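Local coordinates for protein fumarate reductase iron-sulfur subunit (Mycolicibacterium smegmatis, PDB 7D6V) that probably relays electrons through its three iron-sulfur clusters, from succinate oxidation toward the quinone, in succinate dehydrogenase Sdh1, at residues B[208-213]-B[217-222]. Sequence-based numbering, arbitrary orientation.
Sequences CCTEVC and IKITDN. With F3S (Fe3-s4 cluster), chain G; SF4 (iron/sulfur cluster), chain F.
The sulfur of C213 sits between a backbone N-H and a cluster: I217 N points its N-H almost straight at SG (3.2 Å, 171° at the hydrogen), and on the far side FE2 of the 4Fe-4S cluster is modelled 2.8 Å from SG. SG swings anti to its own backbone N (chi1 170°), which carries it across to the start of 217-222, where I217 CG1 packs alongside it. An N-H given to a cluster cysteine would probably draw off some of the negative charge on the sulfur. At the other end of the contact, C209 SG binds FE3 of the 3Fe-4S cluster at 2.6 Å. Both cysteines belong to the ferredoxin-like dicluster fold, in which one cysteine-rich loop, followed here by helix 219-235, serves two neighbouring clusters. I219 lies between the two clusters: its CB rests on C209 SG at 3.8 Å, and its CG1 branch, anti to the carbonyl carbon (chi1 -53°), turns aside toward the 4Fe-4S cluster, where CD1 ends 4.0 Å from S4 and against C213 CB. Next to it, T210 and T220 cross at about a right angle and share a hydrogen bond between their OG1 atoms (3.2 Å). T220 OG1 also lies 3.5 Å from C209 SG, and both it and CG2 come near S4 of the 3Fe-4S cluster. On the membrane anchor subunit, C132 forms a disulfide with C208, and R123 a salt bridge with E211.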
ATOM      1  N   CYS B 208       3.202  14.830  13.497  1.00 14.65           N
ATOM      2  CA  CYS B 208       4.384  14.078  13.082  1.00 14.65           C
ATOM      3  C   CYS B 208       4.042  12.778  12.379  1.00 14.65           C
ATOM      4  O   CYS B 208       4.821  12.311  11.544  1.00 14.65           O
ATOM      5  CB  CYS B 208       5.286  13.783  14.278  1.00 14.65           C
ATOM      6  SG  CYS B 208       6.398  15.127  14.647  1.00 14.65           S
ATOM      7  N   CYS B 209       2.789  12.348  12.472  1.00 14.99           N
ATOM      8  CA  CYS B 209       2.351  11.174  11.715  1.00 14.99           C
ATOM      9  C   CYS B 209       2.346  11.482  10.193  1.00 14.99           C
ATOM     10  O   CYS B 209       3.142  10.921   9.440  1.00 14.99           O
ATOM     11  CB  CYS B 209       0.962  10.726  12.170  1.00 14.99           C
ATOM     12  SG  CYS B 209      -0.372  11.866  11.733  1.00 14.99           S
ATOM     13  N   THR B 210       1.448  12.374   9.760  1.00 13.59           N
ATOM     14  CA  THR B 210       1.310  12.772   8.468  1.00 13.59           C
ATOM     15  C   THR B 210       2.602  12.977   7.988  1.00 13.59           C
ATOM     16  O   THR B 210       2.773  12.856   6.872  1.00 13.59           O
ATOM     17  CB  THR B 210       0.800  14.185   8.468  1.00 13.59           C
ATOM     18  OG1 THR B 210      -0.482  14.156   8.836  1.00 13.59           O
ATOM     19  CG2 THR B 210       0.679  14.756   7.206  1.00 13.59           C
ATOM     20  N   GLU B 211       3.575  13.248   8.788  1.00 14.49           N
ATOM     21  CA  GLU B 211       4.809  13.520   8.063  1.00 14.49           C
ATOM     22  C   GLU B 211       5.606  12.271   7.704  1.00 14.49           C
ATOM     23  O   GLU B 211       6.566  12.375   6.937  1.00 14.49           O
ATOM     24  CB  GLU B 211       5.698  14.458   8.883  1.00 14.49           C
ATOM     25  CG  GLU B 211       5.036  15.767   9.257  1.00 14.49           C
ATOM     26  CD  GLU B 211       5.944  16.671  10.062  1.00 14.49           C
ATOM     27  OE1 GLU B 211       7.169  16.436  10.066  1.00 14.49           O
ATOM     28  OE2 GLU B 211       5.433  17.622  10.687  1.00 14.49           O
ATOM     29  N   VAL B 212       5.250  11.103   8.233  1.00 12.50           N
ATOM     30  CA  VAL B 212       5.975   9.870   7.946  1.00 12.50           C
ATOM     31  C   VAL B 212       5.245   8.980   6.961  1.00 12.50           C
ATOM     32  O   VAL B 212       5.797   7.948   6.555  1.00 12.50           O
ATOM     33  CB  VAL B 212       6.285   9.085   9.234  1.00 12.50           C
ATOM     34  CG1 VAL B 212       7.124   9.920  10.180  1.00 12.50           C
ATOM     35  CG2 VAL B 212       5.003   8.630   9.894  1.00 12.50           C
ATOM     36  N   CYS B 213       4.011   9.318   6.609  1.00 12.06           N
ATOM     37  CA  CYS B 213       3.229   8.475   5.706  1.00 12.06           C
ATOM     38  C   CYS B 213       3.803   8.316   4.298  1.00 12.06           C
ATOM     39  O   CYS B 213       3.891   9.291   3.551  1.00 12.06           O
ATOM     40  CB  CYS B 213       1.788   8.990   5.619  1.00 12.06           C
ATOM     41  SG  CYS B 213       0.793   8.210   4.326  1.00 12.06           S
ATOM     42  N   ILE B 217      -0.943  10.446   2.844  1.00 12.19           N
ATOM     43  CA  ILE B 217      -2.300  10.677   3.322  1.00 12.19           C
ATOM     44  C   ILE B 217      -2.279  11.832   4.313  1.00 12.19           C
ATOM     45  O   ILE B 217      -1.425  11.886   5.206  1.00 12.19           O
ATOM     46  CB  ILE B 217      -2.877   9.404   3.961  1.00 12.19           C
ATOM     47  CG1 ILE B 217      -2.741   8.219   3.005  1.00 12.19           C
ATOM     48  CG2 ILE B 217      -4.330   9.616   4.354  1.00 12.19           C
ATOM     49  CD1 ILE B 217      -3.114   6.895   3.619  1.00 12.19           C
ATOM     50  N   LYS B 218      -3.213  12.768   4.151  1.00 12.29           N
ATOM     51  CA  LYS B 218      -3.329  13.919   5.045  1.00 12.29           C
ATOM     52  C   LYS B 218      -4.053  13.479   6.317  1.00 12.29           C
ATOM     53  O   LYS B 218      -5.216  13.802   6.560  1.00 12.29           O
ATOM     54  CB  LYS B 218      -4.065  15.056   4.353  1.00 12.29           C
ATOM     55  CG  LYS B 218      -3.383  15.583   3.109  1.00 12.29           C
ATOM     56  CD  LYS B 218      -2.098  16.303   3.442  1.00 12.29           C
ATOM     57  CE  LYS B 218      -1.433  16.818   2.183  1.00 12.29           C
ATOM     58  NZ  LYS B 218      -2.232  17.906   1.557  1.00 12.29           N
ATOM     59  N   ILE B 219      -3.328  12.722   7.143  1.00 11.72           N
ATOM     60  CA  ILE B 219      -3.949  12.046   8.279  1.00 11.72           C
ATOM     61  C   ILE B 219      -4.543  13.055   9.253  1.00 11.72           C
ATOM     62  O   ILE B 219      -5.698  12.933   9.672  1.00 11.72           O
ATOM     63  CB  ILE B 219      -2.932  11.123   8.975  1.00 11.72           C
ATOM     64  CG1 ILE B 219      -2.298  10.169   7.962  1.00 11.72           C
ATOM     65  CG2 ILE B 219      -3.596  10.358  10.104  1.00 11.72           C
ATOM     66  CD1 ILE B 219      -1.155   9.364   8.512  1.00 11.72           C
ATOM     67  N   THR B 220      -3.766  14.069   9.627  1.00 12.10           N
ATOM     68  CA  THR B 220      -4.234  15.016  10.631  1.00 12.10           C
ATOM     69  C   THR B 220      -5.313  15.935  10.072  1.00 12.10           C
ATOM     70  O   THR B 220      -6.351  16.146  10.709  1.00 12.10           O
ATOM     71  CB  THR B 220      -3.060  15.830  11.170  1.00 12.10           C
ATOM     72  OG1 THR B 220      -1.982  14.946  11.495  1.00 12.10           O
ATOM     73  CG2 THR B 220      -3.465  16.587  12.416  1.00 12.10           C
ATOM     74  N   ASP B 221      -5.093  16.483   8.878  1.00 12.44           N
ATOM     75  CA  ASP B 221      -5.991  17.507   8.356  1.00 12.44           C
ATOM     76  C   ASP B 221      -7.297  16.923   7.829  1.00 12.44           C
ATOM     77  O   ASP B 221      -8.351  17.555   7.952  1.00 12.44           O
ATOM     78  CB  ASP B 221      -5.293  18.309   7.260  1.00 12.44           C
ATOM     79  CG  ASP B 221      -4.429  19.423   7.813  1.00 12.44           C
ATOM     80  OD1 ASP B 221      -4.304  19.529   9.050  1.00 12.44           O
ATOM     81  OD2 ASP B 221      -3.872  20.198   7.009  1.00 12.44           O
ATOM     82  N   ASN B 222      -7.257  15.730   7.238  1.00 11.72           N
ATOM     83  CA  ASN B 222      -8.437  15.165   6.601  1.00 11.72           C
ATOM     84  C   ASN B 222      -9.173  14.152   7.463  1.00 11.72           C
ATOM     85  O   ASN B 222     -10.348  13.882   7.198  1.00 11.72           O
ATOM     86  CB  ASN B 222      -8.056  14.503   5.272  1.00 11.72           C
ATOM     87  CG  ASN B 222      -7.854  15.506   4.158  1.00 11.72           C
ATOM     88  OD1 ASN B 222      -8.044  16.703   4.345  1.00 11.72           O
ATOM     89  ND2 ASN B 222      -7.461  15.020   2.992  1.00 11.72           N
TER
HETATM   90 FE1  F3S G 303       0.105  11.032  16.121  1.00 15.13          FE
HETATM   91 FE3  F3S G 303      -0.670  12.694  14.157  1.00 15.13          FE
HETATM   92 FE4  F3S G 303      -1.978  12.822  16.503  1.00 15.13          FE
HETATM   93  S1  F3S G 303       1.403  12.354  14.899  1.00 15.13           S
HETATM   94  S2  F3S G 303      -0.378  12.272  18.003  1.00 15.13           S
HETATM   95  S3  F3S G 303      -1.938  11.004  15.075  1.00 15.13           S
HETATM   96  S4  F3S G 303      -1.569  14.553  15.112  1.00 15.13           S
HETATM   97 FE1  SF4 F 302       0.101   5.058   8.853  1.00 12.21          FE
HETATM   98 FE2  SF4 F 302       0.243   6.111   6.027  1.00 12.21          FE
HETATM   99 FE3  SF4 F 302      -1.252   3.554   6.613  1.00 12.21          FE
HETATM  100 FE4  SF4 F 302       1.762   3.613   6.787  1.00 12.21          FE
HETATM  101  S1  SF4 F 302       0.326   4.109   5.286  1.00 12.21           S
HETATM  102  S2  SF4 F 302       0.184   3.058   8.113  1.00 12.21           S
HETATM  103  S3  SF4 F 302       1.679   5.615   7.527  1.00 12.21           S
HETATM  104  S4  SF4 F 302      -1.335   5.554   7.353  1.00 12.21           S